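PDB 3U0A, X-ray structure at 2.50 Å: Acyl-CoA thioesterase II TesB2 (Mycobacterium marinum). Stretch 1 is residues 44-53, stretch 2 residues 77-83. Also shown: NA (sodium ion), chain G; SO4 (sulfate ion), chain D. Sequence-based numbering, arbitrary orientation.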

# COMPACT_ATOMS: atom_id res chain seq x y z
N GLN A 44 -13.55 9.27 7.89
CA GLN A 44 -14.73 9.93 7.36
C GLN A 44 -14.64 10.00 5.84
O GLN A 44 -15.65 9.80 5.17
CB GLN A 44 -14.95 11.30 8.00
CG GLN A 44 -15.51 11.20 9.44
CD GLN A 44 -16.30 12.45 9.90
OE1 GLN A 44 -15.76 13.57 10.00
NE2 GLN A 44 -17.57 12.25 10.18
N SER A 45 -13.46 10.21 5.29
CA SER A 45 -13.28 10.14 3.85
C SER A 45 -13.75 8.80 3.30
O SER A 45 -14.39 8.76 2.26
CB SER A 45 -11.82 10.38 3.47
OG SER A 45 -11.34 11.58 3.99
N LEU A 46 -13.44 7.70 3.99
CA LEU A 46 -13.91 6.37 3.54
C LEU A 46 -15.43 6.22 3.66
O LEU A 46 -16.08 5.71 2.74
CB LEU A 46 -13.24 5.23 4.30
CG LEU A 46 -13.75 3.82 4.00
CD1 LEU A 46 -13.47 3.38 2.59
CD2 LEU A 46 -13.16 2.81 4.96
N VAL A 47 -15.97 6.70 4.78
CA VAL A 47 -17.39 6.59 5.02
C VAL A 47 -18.14 7.31 3.91
O VAL A 47 -19.16 6.84 3.45
CB VAL A 47 -17.78 7.13 6.39
CG1 VAL A 47 -19.30 7.22 6.56
CG2 VAL A 47 -17.16 6.27 7.46
N SER A 48 -17.60 8.44 3.48
CA SER A 48 -18.15 9.18 2.33
C SER A 48 -18.16 8.38 1.03
O SER A 48 -19.08 8.49 0.21
CB SER A 48 -17.31 10.43 2.09
OG SER A 48 -17.78 11.49 2.88
N ALA A 49 -17.08 7.64 0.82
CA ALA A 49 -16.98 6.78 -0.31
C ALA A 49 -18.10 5.72 -0.23
O ALA A 49 -18.79 5.49 -1.21
CB ALA A 49 -15.59 6.14 -0.35
N VAL A 50 -18.28 5.14 0.96
CA VAL A 50 -19.17 4.03 1.19
C VAL A 50 -20.66 4.40 0.93
O VAL A 50 -21.48 3.57 0.48
CB VAL A 50 -18.95 3.49 2.62
CG1 VAL A 50 -20.03 2.49 3.02
CG2 VAL A 50 -17.59 2.87 2.73
N ARG A 51 -20.99 5.66 1.17
CA ARG A 51 -22.38 6.12 1.00
C ARG A 51 -22.83 6.28 -0.45
O ARG A 51 -24.03 6.31 -0.74
CB ARG A 51 -22.60 7.39 1.81
CG ARG A 51 -22.75 6.99 3.25
CD ARG A 51 -23.17 8.06 4.21
NE ARG A 51 -24.36 8.82 3.82
CZ ARG A 51 -24.92 9.74 4.60
NH1 ARG A 51 -26.03 10.39 4.20
NH2 ARG A 51 -24.38 9.98 5.82
N THR A 52 -21.85 6.32 -1.36
CA THR A 52 -22.06 6.44 -2.79
C THR A 52 -21.94 5.09 -3.49
O THR A 52 -22.03 5.02 -4.71
CB THR A 52 -21.03 7.40 -3.45
OG1 THR A 52 -19.74 6.77 -3.51
CG2 THR A 52 -20.92 8.68 -2.67
N VAL A 53 -21.74 4.04 -2.70
CA VAL A 53 -21.57 2.68 -3.25
C VAL A 53 -22.76 1.80 -2.94
O VAL A 53 -23.19 1.73 -1.82
CB VAL A 53 -20.25 2.04 -2.75
CG1 VAL A 53 -20.11 0.60 -3.21
CG2 VAL A 53 -19.08 2.90 -3.20
NA NA G . -21.99 0.85 0.45
S SO4 D . -27.11 9.53 -3.66
O1 SO4 D . -26.77 9.41 -5.13
O2 SO4 D . -26.45 8.44 -2.90
O3 SO4 D . -26.59 10.83 -3.12
O4 SO4 D . -28.62 9.56 -3.47
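Stretch 2, residues 77-83: VFLVERT

Stretch 2 is a β-strand that packs obliquely across the C-terminal part of a helix through van der Waals contacts alone, with no hydrogen bond joining the two segments. Residues 77-82 have extended backbone conformation, within a strand that runs on beyond both ends of the stretch. Its N-to-C direction makes an angle of 44° with that of the helix (signed crossing angle -44°), and the two axes approach to 8.5 Å. The backbones therefore advance in the same general sense, and the CA atoms pair in order: S45 with F78 and A49 with V80, each at 6.2 Å, then T52 with R82 at 7.7 Å.

The alternation of the strand selects the residues that meet the helix. F78 and V80 point toward it, whereas V77, L79 and E81 point away and make no contact. F78 covers the most ground, its side chain lying against Q44, S45 and S48, residues that recur along one side of the helix. Its CZ lies 3.5 Å from Q44 CB, and the backbone C of Q44 sits over one face of the ring; S45 OG approaches the ring edge, 3.4 Å from F78 CE1. At the base of the side chain, F78 CB is 3.2 Å from S48 OG.

One step further along the same strand face, V80 adopts the t rotamer and places CG2 3.5 Å from S48 O, while its CG1 reaches to 3.6 Å from T52 OG1. That hydroxyl donates a hydrogen bond to the carbonyl of A49 (T52 OG1 to A49 O, 2.8 Å), which ties the T52 side chain back to the helix.

R82 closes the contact differently. Its CA-to-CB bond points sideways, but the extended side chain brings the guanidinium over T52, with NH2 3.5 Å from T52 CB; the same NH2 donates a hydrogen bond to sulfate O1 at 3.3 Å.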

# COMPACT_ATOMS: atom_id res chain seq x y z
N VAL A 77 -15.33 18.91 4.46
CA VAL A 77 -16.19 18.53 3.40
C VAL A 77 -15.50 17.46 2.56
O VAL A 77 -14.30 17.55 2.28
CB VAL A 77 -16.55 19.75 2.55
CG1 VAL A 77 -17.23 19.34 1.25
CG2 VAL A 77 -17.39 20.70 3.38
N PHE A 78 -16.26 16.45 2.16
CA PHE A 78 -15.73 15.31 1.42
C PHE A 78 -16.36 15.30 0.03
O PHE A 78 -17.59 15.23 -0.12
CB PHE A 78 -15.99 14.00 2.19
CG PHE A 78 -15.47 14.04 3.60
CD1 PHE A 78 -14.14 13.74 3.87
CD2 PHE A 78 -16.26 14.49 4.63
CE1 PHE A 78 -13.64 13.84 5.14
CE2 PHE A 78 -15.76 14.57 5.92
CZ PHE A 78 -14.45 14.24 6.17
N LEU A 79 -15.48 15.36 -0.97
CA LEU A 79 -15.85 15.37 -2.35
C LEU A 79 -15.55 14.03 -3.01
O LEU A 79 -14.40 13.73 -3.31
CB LEU A 79 -15.06 16.47 -3.03
CG LEU A 79 -15.32 17.85 -2.42
CD1 LEU A 79 -14.58 18.87 -3.27
CD2 LEU A 79 -16.85 18.13 -2.34
N VAL A 80 -16.60 13.26 -3.26
CA VAL A 80 -16.51 11.90 -3.79
C VAL A 80 -16.57 11.92 -5.32
O VAL A 80 -17.37 12.64 -5.87
CB VAL A 80 -17.66 10.98 -3.27
CG1 VAL A 80 -17.48 9.53 -3.72
CG2 VAL A 80 -17.74 11.04 -1.76
N GLU A 81 -15.73 11.11 -5.96
CA GLU A 81 -15.69 10.94 -7.42
C GLU A 81 -16.03 9.50 -7.74
O GLU A 81 -15.36 8.60 -7.21
CB GLU A 81 -14.28 11.19 -7.91
CG GLU A 81 -14.09 10.94 -9.40
CD GLU A 81 -12.62 10.95 -9.79
OE1 GLU A 81 -12.02 12.06 -9.81
OE2 GLU A 81 -12.05 9.84 -9.99
N ARG A 82 -17.05 9.24 -8.58
CA ARG A 82 -17.46 7.84 -8.84
C ARG A 82 -16.60 7.30 -9.95
O ARG A 82 -16.96 7.37 -11.08
CB ARG A 82 -18.94 7.71 -9.17
CG ARG A 82 -19.82 8.38 -8.15
CD ARG A 82 -21.27 7.90 -8.13
NE ARG A 82 -21.93 8.48 -6.95
CZ ARG A 82 -23.12 8.15 -6.47
NH1 ARG A 82 -23.85 7.22 -7.06
NH2 ARG A 82 -23.56 8.76 -5.38
N THR A 83 -15.44 6.79 -9.61
CA THR A 83 -14.41 6.69 -10.58
C THR A 83 -14.76 5.61 -11.60
O THR A 83 -14.58 5.78 -12.81
CB THR A 83 -13.06 6.43 -9.89
OG1 THR A 83 -12.82 7.46 -8.94
CG2 THR A 83 -11.95 6.42 -10.91
O HOH W 1 -20.20 -0.71 0.86